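Local structure of phosphatidylinositol phosphate phosphatase (Schizosaccharomyces pombe, 1I9Z) at residues E156-C161 with A315-V320; H199-W204 with G289-H294. The protein removes the 5-phosphate from soluble and lipid inositol phosphates in a Mg2+-dependent reaction carried out by this catalytic domain of a synaptojanin-like protein. All coordinates share one frame; numbering follows the deposited sequence.

Interaction 1: residues E156-C161 with A315-V320; sequences EDTGLC and ANIVKV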
loop_
_atom_site.group_PDB
_atom_site.type_symbol
_atom_site.label_atom_id
_atom_site.label_comp_id
_atom_site.label_asym_id
_atom_site.label_seq_id
_atom_site.Cartn_x
_atom_site.Cartn_y
_atom_site.Cartn_z
ATOM N N GLU A 156 -6.259 16.502 2.856
ATOM C CA GLU A 156 -6.054 17.755 3.581
ATOM C C GLU A 156 -4.550 18.035 3.426
ATOM O O GLU A 156 -4.051 18.009 2.301
ATOM C CB GLU A 156 -6.497 17.646 5.043
ATOM C CG GLU A 156 -8.003 17.482 5.224
ATOM C CD GLU A 156 -8.903 18.625 4.667
ATOM O OE1 GLU A 156 -8.442 19.711 4.283
ATOM O OE2 GLU A 156 -10.118 18.397 4.607
ATOM N N ASP A 157 -3.801 18.272 4.511
ATOM C CA ASP A 157 -2.389 18.562 4.331
ATOM C C ASP A 157 -1.464 17.372 4.613
ATOM O O ASP A 157 -0.285 17.551 4.934
ATOM C CB ASP A 157 -1.968 19.742 5.209
ATOM C CG ASP A 157 -2.695 21.038 4.828
ATOM O OD1 ASP A 157 -3.778 21.311 5.343
ATOM O OD2 ASP A 157 -2.173 21.765 3.979
ATOM N N THR A 158 -1.990 16.164 4.493
ATOM C CA THR A 158 -1.177 14.981 4.748
ATOM C C THR A 158 -0.974 14.268 3.408
ATOM O O THR A 158 -1.969 14.052 2.719
ATOM C CB THR A 158 -1.928 14.055 5.732
ATOM O OG1 THR A 158 -2.033 14.725 7.020
ATOM C CG2 THR A 158 -1.148 12.732 5.899
ATOM N N GLY A 159 0.261 13.877 3.067
ATOM C CA GLY A 159 0.531 13.221 1.775
ATOM C C GLY A 159 0.578 11.694 1.835
ATOM O O GLY A 159 1.245 11.155 2.723
ATOM N N LEU A 160 -0.171 11.009 0.950
ATOM C CA LEU A 160 -0.158 9.554 0.941
ATOM C C LEU A 160 0.269 9.004 -0.412
ATOM O O LEU A 160 -0.090 9.558 -1.441
ATOM C CB LEU A 160 -1.554 9.013 1.299
ATOM C CG LEU A 160 -2.089 9.412 2.691
ATOM C CD1 LEU A 160 -2.979 10.689 2.533
ATOM C CD2 LEU A 160 -2.881 8.215 3.256
ATOM N N CYS A 161 1.055 7.923 -0.413
ATOM C CA CYS A 161 1.443 7.349 -1.666
ATOM C C CYS A 161 1.233 5.860 -1.610
ATOM O O CYS A 161 1.697 5.201 -0.662
ATOM C CB CYS A 161 2.899 7.677 -2.002
ATOM S SG CYS A 161 3.521 6.924 -3.539
ATOM N N ALA A 315 -5.124 6.361 9.586
ATOM C CA ALA A 315 -4.128 7.327 9.172
ATOM C C ALA A 315 -4.547 8.678 9.725
ATOM O O ALA A 315 -5.653 9.153 9.434
ATOM C CB ALA A 315 -4.058 7.389 7.633
ATOM N N ASN A 316 -3.686 9.247 10.569
ATOM C CA ASN A 316 -3.949 10.534 11.153
ATOM C C ASN A 316 -3.657 11.581 10.107
ATOM O O ASN A 316 -2.560 11.629 9.549
ATOM C CB ASN A 316 -3.068 10.771 12.384
ATOM C CG ASN A 316 -3.444 12.081 13.086
ATOM O OD1 ASN A 316 -2.774 13.105 12.936
ATOM N ND2 ASN A 316 -4.563 12.058 13.811
ATOM N N ILE A 317 -4.656 12.417 9.875
ATOM C CA ILE A 317 -4.663 13.490 8.882
ATOM C C ILE A 317 -4.647 14.849 9.574
ATOM O O ILE A 317 -5.236 14.996 10.630
ATOM C CB ILE A 317 -5.993 13.348 7.991
ATOM C CG1 ILE A 317 -5.617 12.664 6.687
ATOM C CG2 ILE A 317 -6.734 14.712 7.710
ATOM C CD1 ILE A 317 -4.707 11.558 6.865
ATOM N N VAL A 318 -3.978 15.818 8.973
ATOM C CA VAL A 318 -3.962 17.164 9.553
ATOM C C VAL A 318 -4.442 18.190 8.552
ATOM O O VAL A 318 -4.037 18.170 7.400
ATOM C CB VAL A 318 -2.549 17.579 9.994
ATOM C CG1 VAL A 318 -2.589 18.939 10.732
ATOM C CG2 VAL A 318 -1.968 16.480 10.886
ATOM N N LYS A 319 -5.305 19.093 8.997
ATOM C CA LYS A 319 -5.760 20.156 8.135
ATOM C C LYS A 319 -5.260 21.451 8.809
ATOM O O LYS A 319 -5.663 21.776 9.936
ATOM C CB LYS A 319 -7.279 20.145 8.033
ATOM C CG LYS A 319 -7.800 21.314 7.208
ATOM C CD LYS A 319 -9.329 21.295 7.208
ATOM C CE LYS A 319 -9.959 22.466 6.440
ATOM N NZ LYS A 319 -11.440 22.246 6.351
ATOM N N VAL A 320 -4.381 22.157 8.114
ATOM C CA VAL A 320 -3.762 23.381 8.609
ATOM C C VAL A 320 -4.401 24.640 8.022
ATOM O O VAL A 320 -4.541 24.740 6.821
ATOM C CB VAL A 320 -2.269 23.422 8.232
ATOM C CG1 VAL A 320 -1.607 24.683 8.817
ATOM C CG2 VAL A 320 -1.551 22.154 8.748
HETATM O O HOH W 1 -12.027 20.177 4.497
#
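E156 lays its carboxylate obliquely along the aliphatic part of K319, with E156 OE1 3.4 Å from K319 CG. The glutamate sits at the turn of the hairpin formed by strands 147-155 and 158-166, in one sheet of the DNase I-like β-sandwich of inositol polyphosphate 5-phosphatases. Strand 309-320 belongs to the other sheet, and its C-terminal end passes this turn. E156 is bent at chi2, whereas the lysine is extended throughout; their charged ends do not join directly. A water bridges them, 2.6 Å from E156 OE2 and 2.8 Å from K319 NZ, and the same OE2 also hydrogen-bonds S126. Nearer the backbone, the E156 and I317 side chains cross at about a right angle, E156 CG against I317 CG2.

Three hydrogen bonds tie the turn to the strand, two of them made by side chains in place of backbone carbonyls. The D157 amide donates to V318 O at 2.9 Å, almost along the C=O axis. The D157 side chain, with CG beside its own N, reaches on to V320, whose N donates to OD1 in a nearly straight bond (174° at the hydrogen, 3.0 Å). This donor stands above the carboxylate plane; the other oxygen, OD2, forms a salt bridge with R322 just beyond the strand. T158 OG1 accepts from V318 N at 3.0 Å, so both backbone polar groups of V318 are engaged by the turn. A chi1 of -66° places this hydroxyl beside the threonine N and puts the methyl CG2 anti to N, beside the carbonyl carbon. The I317 side chain crosses T158 obliquely, its chi1 of -100° lying away from a staggered value, and its CD1 comes 3.9 Å from T158 CG2.

Interaction 2: residues H199-W204 with G289-H294; sequences HDYVVW and GELVPH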
loop_
_atom_site.group_PDB
_atom_site.type_symbol
_atom_site.label_atom_id
_atom_site.label_comp_id
_atom_site.label_asym_id
_atom_site.label_seq_id
_atom_site.Cartn_x
_atom_site.Cartn_y
_atom_site.Cartn_z
ATOM N N HIS A 199 6.360 11.644 1.115
ATOM C CA HIS A 199 5.023 11.518 1.663
ATOM C C HIS A 199 5.038 11.156 3.146
ATOM O O HIS A 199 5.954 10.453 3.594
ATOM C CB HIS A 199 4.274 10.379 0.940
ATOM C CG HIS A 199 4.065 10.657 -0.521
ATOM N ND1 HIS A 199 4.990 10.341 -1.489
ATOM C CD2 HIS A 199 3.106 11.379 -1.138
ATOM C CE1 HIS A 199 4.619 10.873 -2.648
ATOM N NE2 HIS A 199 3.479 11.516 -2.457
ATOM N N ASP A 200 4.008 11.566 3.869
ATOM C CA ASP A 200 3.851 11.174 5.284
ATOM C C ASP A 200 3.634 9.664 5.421
ATOM O O ASP A 200 4.193 9.027 6.334
ATOM C CB ASP A 200 2.665 11.912 5.886
ATOM C CG ASP A 200 2.881 13.404 5.823
ATOM O OD1 ASP A 200 3.820 13.878 6.510
ATOM O OD2 ASP A 200 2.213 14.086 5.027
ATOM N N TYR A 201 2.810 9.094 4.529
ATOM C CA TYR A 201 2.521 7.660 4.566
ATOM C C TYR A 201 2.725 7.024 3.189
ATOM O O TYR A 201 2.266 7.581 2.171
ATOM C CB TYR A 201 1.053 7.441 4.995
ATOM C CG TYR A 201 0.656 8.154 6.264
ATOM C CD1 TYR A 201 -0.480 8.946 6.302
ATOM C CD2 TYR A 201 1.396 7.972 7.453
ATOM C CE1 TYR A 201 -0.917 9.557 7.469
ATOM C CE2 TYR A 201 0.995 8.567 8.630
ATOM C CZ TYR A 201 -0.159 9.361 8.645
ATOM O OH TYR A 201 -0.565 9.983 9.794
ATOM N N VAL A 202 3.391 5.861 3.138
ATOM C CA VAL A 202 3.578 5.161 1.872
ATOM C C VAL A 202 3.190 3.689 2.126
ATOM O O VAL A 202 3.653 3.100 3.132
ATOM C CB VAL A 202 5.069 5.158 1.431
ATOM C CG1 VAL A 202 5.192 4.378 0.105
ATOM C CG2 VAL A 202 5.623 6.591 1.280
ATOM N N VAL A 203 2.389 3.076 1.253
ATOM C CA VAL A 203 2.046 1.644 1.437
ATOM C C VAL A 203 2.446 1.049 0.122
ATOM O O VAL A 203 2.024 1.542 -0.952
ATOM C CB VAL A 203 0.532 1.369 1.695
ATOM C CG1 VAL A 203 0.286 -0.154 1.762
ATOM C CG2 VAL A 203 0.118 1.997 3.023
ATOM N N TRP A 204 3.345 0.048 0.174
ATOM C CA TRP A 204 3.848 -0.568 -1.069
ATOM C C TRP A 204 3.527 -2.049 -0.902
ATOM O O TRP A 204 3.921 -2.666 0.090
ATOM C CB TRP A 204 5.338 -0.350 -1.186
ATOM C CG TRP A 204 5.990 -0.752 -2.447
ATOM C CD1 TRP A 204 5.565 -1.673 -3.369
ATOM C CD2 TRP A 204 7.250 -0.263 -2.919
ATOM N NE1 TRP A 204 6.476 -1.767 -4.378
ATOM C CE2 TRP A 204 7.522 -0.919 -4.114
ATOM C CE3 TRP A 204 8.176 0.661 -2.418
ATOM C CZ2 TRP A 204 8.711 -0.682 -4.860
ATOM C CZ3 TRP A 204 9.361 0.898 -3.177
ATOM C CH2 TRP A 204 9.605 0.234 -4.364
ATOM N N GLY A 289 6.117 5.134 7.445
ATOM C CA GLY A 289 5.501 6.325 8.004
ATOM C C GLY A 289 4.613 5.920 9.162
ATOM O O GLY A 289 4.371 4.693 9.393
ATOM N N GLU A 290 4.075 6.922 9.859
ATOM C CA GLU A 290 3.275 6.683 11.056
ATOM C C GLU A 290 1.833 6.230 10.966
ATOM O O GLU A 290 0.995 6.697 11.715
ATOM C CB GLU A 290 3.360 7.899 12.027
ATOM C CG GLU A 290 4.787 8.323 12.413
ATOM C CD GLU A 290 5.730 7.154 12.781
ATOM O OE1 GLU A 290 5.361 6.270 13.609
ATOM O OE2 GLU A 290 6.874 7.129 12.243
ATOM N N LEU A 291 1.559 5.253 10.104
ATOM C CA LEU A 291 0.227 4.690 10.017
ATOM C C LEU A 291 0.029 3.834 11.251
ATOM O O LEU A 291 1.008 3.363 11.817
ATOM C CB LEU A 291 0.108 3.762 8.784
ATOM C CG LEU A 291 0.042 4.503 7.460
ATOM C CD1 LEU A 291 0.039 3.493 6.263
ATOM C CD2 LEU A 291 -1.259 5.351 7.484
ATOM N N VAL A 292 -1.212 3.621 11.665
ATOM C CA VAL A 292 -1.473 2.698 12.782
ATOM C C VAL A 292 -2.060 1.447 12.124
ATOM O O VAL A 292 -3.171 1.476 11.620
ATOM C CB VAL A 292 -2.493 3.287 13.775
ATOM C CG1 VAL A 292 -2.827 2.226 14.863
ATOM C CG2 VAL A 292 -1.897 4.572 14.410
ATOM N N PRO A 293 -1.304 0.336 12.095
ATOM C CA PRO A 293 -1.771 -0.911 11.485
ATOM C C PRO A 293 -2.693 -1.713 12.348
ATOM O O PRO A 293 -2.535 -1.783 13.590
ATOM C CB PRO A 293 -0.466 -1.658 11.193
ATOM C CG PRO A 293 0.381 -1.240 12.410
ATOM C CD PRO A 293 0.121 0.233 12.493
ATOM N N HIS A 294 -3.693 -2.315 11.723
ATOM C CA HIS A 294 -4.597 -3.118 12.468
ATOM C C HIS A 294 -4.553 -4.566 12.038
ATOM O O HIS A 294 -3.901 -5.385 12.698
ATOM C CB HIS A 294 -6.008 -2.523 12.405
ATOM C CG HIS A 294 -6.161 -1.326 13.297
ATOM N ND1 HIS A 294 -5.871 -0.039 12.890
ATOM C CD2 HIS A 294 -6.487 -1.232 14.610
ATOM C CE1 HIS A 294 -6.013 0.794 13.908
ATOM N NE2 HIS A 294 -6.386 0.096 14.965
HETATM O O HOH W 2 4.840 9.578 8.900
HETATM O O HOH W 3 -1.778 7.474 11.708
#
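The Y201 ring and the L291 side chain cross obliquely, one leucine methyl lying over the phenol face. L291 CD2 is 3.7 Å from the ring centroid and 16° off the normal, a CH-pi contact shifted toward the CG side of the ring. Chi1 of -52° sets Y201 CG beside its own N, and the opposite face of the ring is covered by D200 CB. E290 N lies at the ring edge, in its plane. The other leucine methyl turns to V203, two residues further along the strand: L291 CD1 meets V203 CG2 at 3.6 Å, the two side chains crossing at about a right angle. Y201 and V203 thus both receive the same leucine, one methyl each.

Segment 289-291 is the link by which the chain passes between the two sheets of the DNase I-like sandwich, from strand 283-288, which pairs with 201-205, to strand 292-298 at the edge of the other sheet. The turn is tight: E290 is the centre of an inverse gamma turn, closed by a weak L291 N to G289 O bond. G289 CA approaches D200 O to 3.4 Å in a CA-H...O contact; a β-carbon there would clash with that oxygen, and the backbone angles of G289, with phi positive, also call for glycine. A water donates to D200 O at 2.7 Å and accepts from E290 N at 2.9 Å. An alanine at Y201 would remove the ring face under L291 CD2 and the hydroxyl that bonds N316 O in strand 309-320, and would probably loosen the seating of the 289-291 link on strand 201-205. Y201 CE2 comes within 3.4 Å of E290 C, while a second water donates to E290 O and only weakly to the phenol oxygen.

The two contacts have centres 11 Å apart and join the same two sheets. Y201 of interaction 2 hydrogen-bonds through its OH to N316 O of interaction 1 at 2.6 Å, and D200 OD2 takes up G159 N at 2.8 Å, so each segment of interaction 1 is tied to 199-204. A315 CB packs against L291 CD2 at 3.5 Å, adding a direct apolar bridge between 315-320 and 289-294. Neither contact includes a pocket residue. Strands 158-166 and 201-205 run side by side from here, and the residues beyond their C-terminal ends, A169 to Y171 and R211, line the inositol bisphosphate pocket.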